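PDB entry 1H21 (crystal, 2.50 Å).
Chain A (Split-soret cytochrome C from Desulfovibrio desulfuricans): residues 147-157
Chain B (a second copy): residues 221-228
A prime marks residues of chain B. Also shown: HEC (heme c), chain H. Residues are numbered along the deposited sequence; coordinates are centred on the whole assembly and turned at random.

Chain A (147-157) CHISVSKWCYE
Chain B, residues 221-228: NWAKGIMD

Chain A supplies a helix, 147-157; chain B lays an irregular segment, with no regular helix or strand, across it, running roughly antiparallel: Trp222′ lies by Cys155 (CA-CA 5.2 Å), Ala223′ by Ser152 (4.4 Å), Lys224′ by His148 (5.3 Å). Asn221′ (phi/psi -74/73) turns its CB away.

Trp222′ (-114/-22, chi1 m, chi2 -55°) points toward the helix and lays a ring face against Tyr156 (chi1 t). The tyrosine presents its edge, planes at 68°, CD1 3.3 Å from Trp222′ CZ3, and its CA sits 3.8 Å above the centroid of the five-membered indole ring. Trp222′ O receives a CA-H contact from Ser152 CA at 3.4 Å.

Ala223′ (-85/153) brings its CA to 3.1 Å from Ser152 OG; its CB, directed sideways, lies 3.9 Å from His148 CE1, at the imidazole edge. That hydroxyl (chi1 m) donates to His148 O at 2.7 Å and accepts from Lys224′ N at 3.1 Å.

Lys224′ (-136/128; chi1 -137°, then p, t, t) starts sideways and its end leads away. His148 (chi1 t, chi2 69°) donates from ND1 to Lys224′ O at 2.8 Å, while His148 NE2 binds heme FE at 2.0 Å. One imidazole thus joins the chain B backbone to the iron.

Gly225′ (130/135) adopts angles that themselves call for glycine. Ile226′ (-117/33) faces away. Met227′ (-78/152; m, t, m) returns, placing CE 3.8 Å from His148 CB, before Asp228′ (-62/128) leaves reach.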

# COMPACT_ATOMS: atom_id res chain seq x y z
N CYS A 147 0.98 -1.75 -8.80
CA CYS A 147 -0.05 -1.44 -9.78
C CYS A 147 0.45 -0.75 -11.06
O CYS A 147 0.01 -1.06 -12.16
CB CYS A 147 -1.07 -0.52 -9.12
SG CYS A 147 -2.77 -0.91 -9.41
N HIS A 148 1.35 0.22 -10.91
CA HIS A 148 1.88 0.93 -12.07
C HIS A 148 2.53 -0.03 -13.03
O HIS A 148 2.27 0.04 -14.23
CB HIS A 148 2.93 1.99 -11.72
CG HIS A 148 3.64 2.53 -12.93
ND1 HIS A 148 3.03 3.31 -13.88
CD2 HIS A 148 4.88 2.28 -13.40
CE1 HIS A 148 3.90 3.50 -14.88
NE2 HIS A 148 5.05 2.89 -14.64
N ILE A 149 3.42 -0.87 -12.51
CA ILE A 149 4.13 -1.85 -13.32
C ILE A 149 3.24 -2.95 -13.90
O ILE A 149 3.37 -3.32 -15.05
CB ILE A 149 5.26 -2.49 -12.51
CG1 ILE A 149 6.24 -1.41 -12.08
CG2 ILE A 149 6.00 -3.51 -13.36
CD1 ILE A 149 7.45 -1.92 -11.42
N SER A 150 2.35 -3.47 -13.08
CA SER A 150 1.42 -4.51 -13.48
C SER A 150 0.51 -4.01 -14.62
O SER A 150 0.49 -4.59 -15.72
CB SER A 150 0.58 -4.92 -12.25
OG SER A 150 -0.44 -5.85 -12.55
N VAL A 151 -0.21 -2.92 -14.38
CA VAL A 151 -1.13 -2.37 -15.38
C VAL A 151 -0.44 -1.80 -16.63
O VAL A 151 -0.74 -2.22 -17.75
CB VAL A 151 -2.09 -1.32 -14.75
CG1 VAL A 151 -3.01 -0.74 -15.83
CG2 VAL A 151 -2.93 -1.95 -13.62
N SER A 152 0.47 -0.85 -16.45
CA SER A 152 1.17 -0.22 -17.58
C SER A 152 1.80 -1.20 -18.57
O SER A 152 1.64 -1.03 -19.78
CB SER A 152 2.19 0.79 -17.06
OG SER A 152 1.55 1.74 -16.22
N LYS A 153 2.50 -2.22 -18.07
CA LYS A 153 3.15 -3.23 -18.91
C LYS A 153 2.09 -3.99 -19.74
O LYS A 153 2.18 -4.08 -20.96
CB LYS A 153 3.92 -4.19 -18.01
CG LYS A 153 4.92 -5.07 -18.71
CD LYS A 153 5.55 -6.00 -17.72
CE LYS A 153 6.44 -6.97 -18.43
NZ LYS A 153 6.96 -7.99 -17.48
N TRP A 154 1.05 -4.47 -19.06
CA TRP A 154 -0.02 -5.20 -19.73
C TRP A 154 -0.70 -4.37 -20.85
O TRP A 154 -0.91 -4.88 -21.95
CB TRP A 154 -1.05 -5.65 -18.68
CG TRP A 154 -2.23 -6.42 -19.20
CD1 TRP A 154 -2.35 -7.79 -19.30
CD2 TRP A 154 -3.50 -5.88 -19.58
NE1 TRP A 154 -3.61 -8.12 -19.71
CE2 TRP A 154 -4.34 -6.98 -19.89
CE3 TRP A 154 -4.02 -4.58 -19.69
CZ2 TRP A 154 -5.68 -6.81 -20.30
CZ3 TRP A 154 -5.34 -4.41 -20.09
CH2 TRP A 154 -6.16 -5.52 -20.39
N CYS A 155 -1.05 -3.12 -20.56
CA CYS A 155 -1.68 -2.24 -21.56
C CYS A 155 -0.74 -2.01 -22.74
O CYS A 155 -1.14 -2.10 -23.91
CB CYS A 155 -2.07 -0.88 -20.93
SG CYS A 155 -3.58 -0.87 -19.90
N TYR A 156 0.53 -1.74 -22.43
CA TYR A 156 1.57 -1.52 -23.43
C TYR A 156 1.69 -2.72 -24.35
O TYR A 156 1.60 -2.58 -25.57
CB TYR A 156 2.92 -1.31 -22.75
CG TYR A 156 4.08 -1.20 -23.71
CD1 TYR A 156 4.10 -0.22 -24.71
CD2 TYR A 156 5.19 -2.06 -23.61
CE1 TYR A 156 5.18 -0.07 -25.59
CE2 TYR A 156 6.29 -1.92 -24.48
CZ TYR A 156 6.27 -0.92 -25.47
OH TYR A 156 7.34 -0.74 -26.31
N GLU A 157 2.00 -3.86 -23.74
CA GLU A 157 2.17 -5.12 -24.44
C GLU A 157 0.95 -5.53 -25.27
O GLU A 157 1.10 -6.07 -26.37
CB GLU A 157 2.52 -6.22 -23.44
CG GLU A 157 3.93 -6.07 -22.88
CD GLU A 157 4.31 -7.14 -21.85
OE1 GLU A 157 3.40 -7.84 -21.33
OE2 GLU A 157 5.53 -7.27 -21.55
N ASN B 221 -1.36 5.95 -24.46
CA ASN B 221 -2.07 5.98 -23.17
C ASN B 221 -2.16 4.60 -22.48
O ASN B 221 -3.23 3.97 -22.40
CB ASN B 221 -3.47 6.59 -23.35
CG ASN B 221 -4.22 6.71 -22.05
OD1 ASN B 221 -3.66 7.15 -21.03
ND2 ASN B 221 -5.48 6.29 -22.05
N TRP B 222 -1.02 4.16 -21.95
CA TRP B 222 -0.92 2.87 -21.29
C TRP B 222 -0.64 2.91 -19.79
O TRP B 222 -0.95 1.94 -19.10
CB TRP B 222 0.21 2.07 -21.93
CG TRP B 222 0.15 1.96 -23.40
CD1 TRP B 222 -0.90 1.50 -24.16
CD2 TRP B 222 1.20 2.25 -24.31
NE1 TRP B 222 -0.55 1.47 -25.48
CE2 TRP B 222 0.74 1.93 -25.61
CE3 TRP B 222 2.50 2.76 -24.16
CZ2 TRP B 222 1.54 2.09 -26.75
CZ3 TRP B 222 3.30 2.92 -25.29
CH2 TRP B 222 2.80 2.59 -26.58
N ALA B 223 -0.10 4.01 -19.29
CA ALA B 223 0.27 4.06 -17.88
C ALA B 223 -0.79 4.44 -16.86
O ALA B 223 -1.77 5.11 -17.18
CB ALA B 223 1.52 4.90 -17.70
N LYS B 224 -0.59 3.94 -15.64
CA LYS B 224 -1.49 4.20 -14.51
C LYS B 224 -0.58 4.49 -13.34
O LYS B 224 0.35 3.73 -13.07
CB LYS B 224 -2.32 2.95 -14.19
CG LYS B 224 -3.79 3.19 -13.90
CD LYS B 224 -4.50 4.05 -14.99
CE LYS B 224 -6.04 3.96 -14.88
NZ LYS B 224 -6.78 4.97 -15.71
N GLY B 225 -0.81 5.60 -12.66
CA GLY B 225 0.05 5.95 -11.55
C GLY B 225 0.53 7.38 -11.69
O GLY B 225 0.89 7.83 -12.78
N ILE B 226 0.49 8.12 -10.59
CA ILE B 226 0.92 9.49 -10.63
C ILE B 226 2.11 9.73 -9.73
O ILE B 226 2.23 10.79 -9.11
CB ILE B 226 -0.22 10.49 -10.34
CG1 ILE B 226 -1.03 10.08 -9.12
CG2 ILE B 226 -1.15 10.59 -11.55
CD1 ILE B 226 -2.16 11.06 -8.86
N MET B 227 2.95 8.70 -9.61
CA MET B 227 4.19 8.78 -8.85
C MET B 227 5.16 9.53 -9.76
O MET B 227 5.07 9.45 -10.98
CB MET B 227 4.76 7.39 -8.63
CG MET B 227 4.13 6.59 -7.54
SD MET B 227 4.92 4.97 -7.43
CE MET B 227 4.30 4.25 -8.95
N ASP B 228 6.13 10.23 -9.19
CA ASP B 228 7.07 10.95 -10.02
C ASP B 228 7.81 9.90 -10.85
O ASP B 228 8.31 8.93 -10.30
CB ASP B 228 8.04 11.76 -9.16
CG ASP B 228 8.97 12.63 -9.98
OD1 ASP B 228 8.47 13.44 -10.79
OD2 ASP B 228 10.19 12.48 -9.84
FE HEC H . 6.80 3.48 -15.36
CHA HEC H . 6.39 0.73 -17.22
CHB HEC H . 5.39 5.41 -17.87
CHC HEC H . 6.63 6.13 -13.23
CHD HEC H . 8.85 1.88 -13.24
NA HEC H . 6.12 3.10 -17.18
C1A HEC H . 5.87 1.87 -17.72
C2A HEC H . 5.11 1.93 -18.96
C3A HEC H . 4.96 3.30 -19.23
C4A HEC H . 5.60 4.01 -18.11
CMA HEC H . 4.21 3.96 -20.39
CAA HEC H . 4.64 0.75 -19.82
CBA HEC H . 5.61 0.34 -20.92
CGA HEC H . 6.69 -0.65 -20.49
O1A HEC H . 7.89 -0.41 -20.74
O2A HEC H . 6.32 -1.70 -19.93
NB HEC H . 6.20 5.40 -15.54
C1B HEC H . 5.67 6.05 -16.66
C2B HEC H . 5.25 7.43 -16.35
C3B HEC H . 5.48 7.57 -14.99
C4B HEC H . 6.11 6.34 -14.53
CMB HEC H . 4.71 8.51 -17.32
CAB HEC H . 5.19 8.70 -14.21
CBB HEC H . 3.82 9.21 -14.11
NC HEC H . 7.51 3.83 -13.55
C1C HEC H . 7.29 4.97 -12.78
C2C HEC H . 7.92 4.81 -11.48
C3C HEC H . 8.57 3.57 -11.44
C4C HEC H . 8.32 3.03 -12.76
CMC HEC H . 7.94 5.92 -10.40
CAC HEC H . 9.43 3.08 -10.42
CBC HEC H . 9.05 2.75 -9.02
ND HEC H . 7.54 1.73 -15.35
C1D HEC H . 8.48 1.25 -14.47
C2D HEC H . 8.77 -0.13 -14.76
C3D HEC H . 8.02 -0.52 -15.79
C4D HEC H . 7.24 0.66 -16.15
CMD HEC H . 9.72 -1.00 -13.98
CAD HEC H . 8.02 -1.92 -16.43
CBD HEC H . 8.99 -2.01 -17.60
CGD HEC H . 8.98 -3.38 -18.27
O1D HEC H . 8.02 -3.68 -19.03
O2D HEC H . 9.93 -4.16 -18.02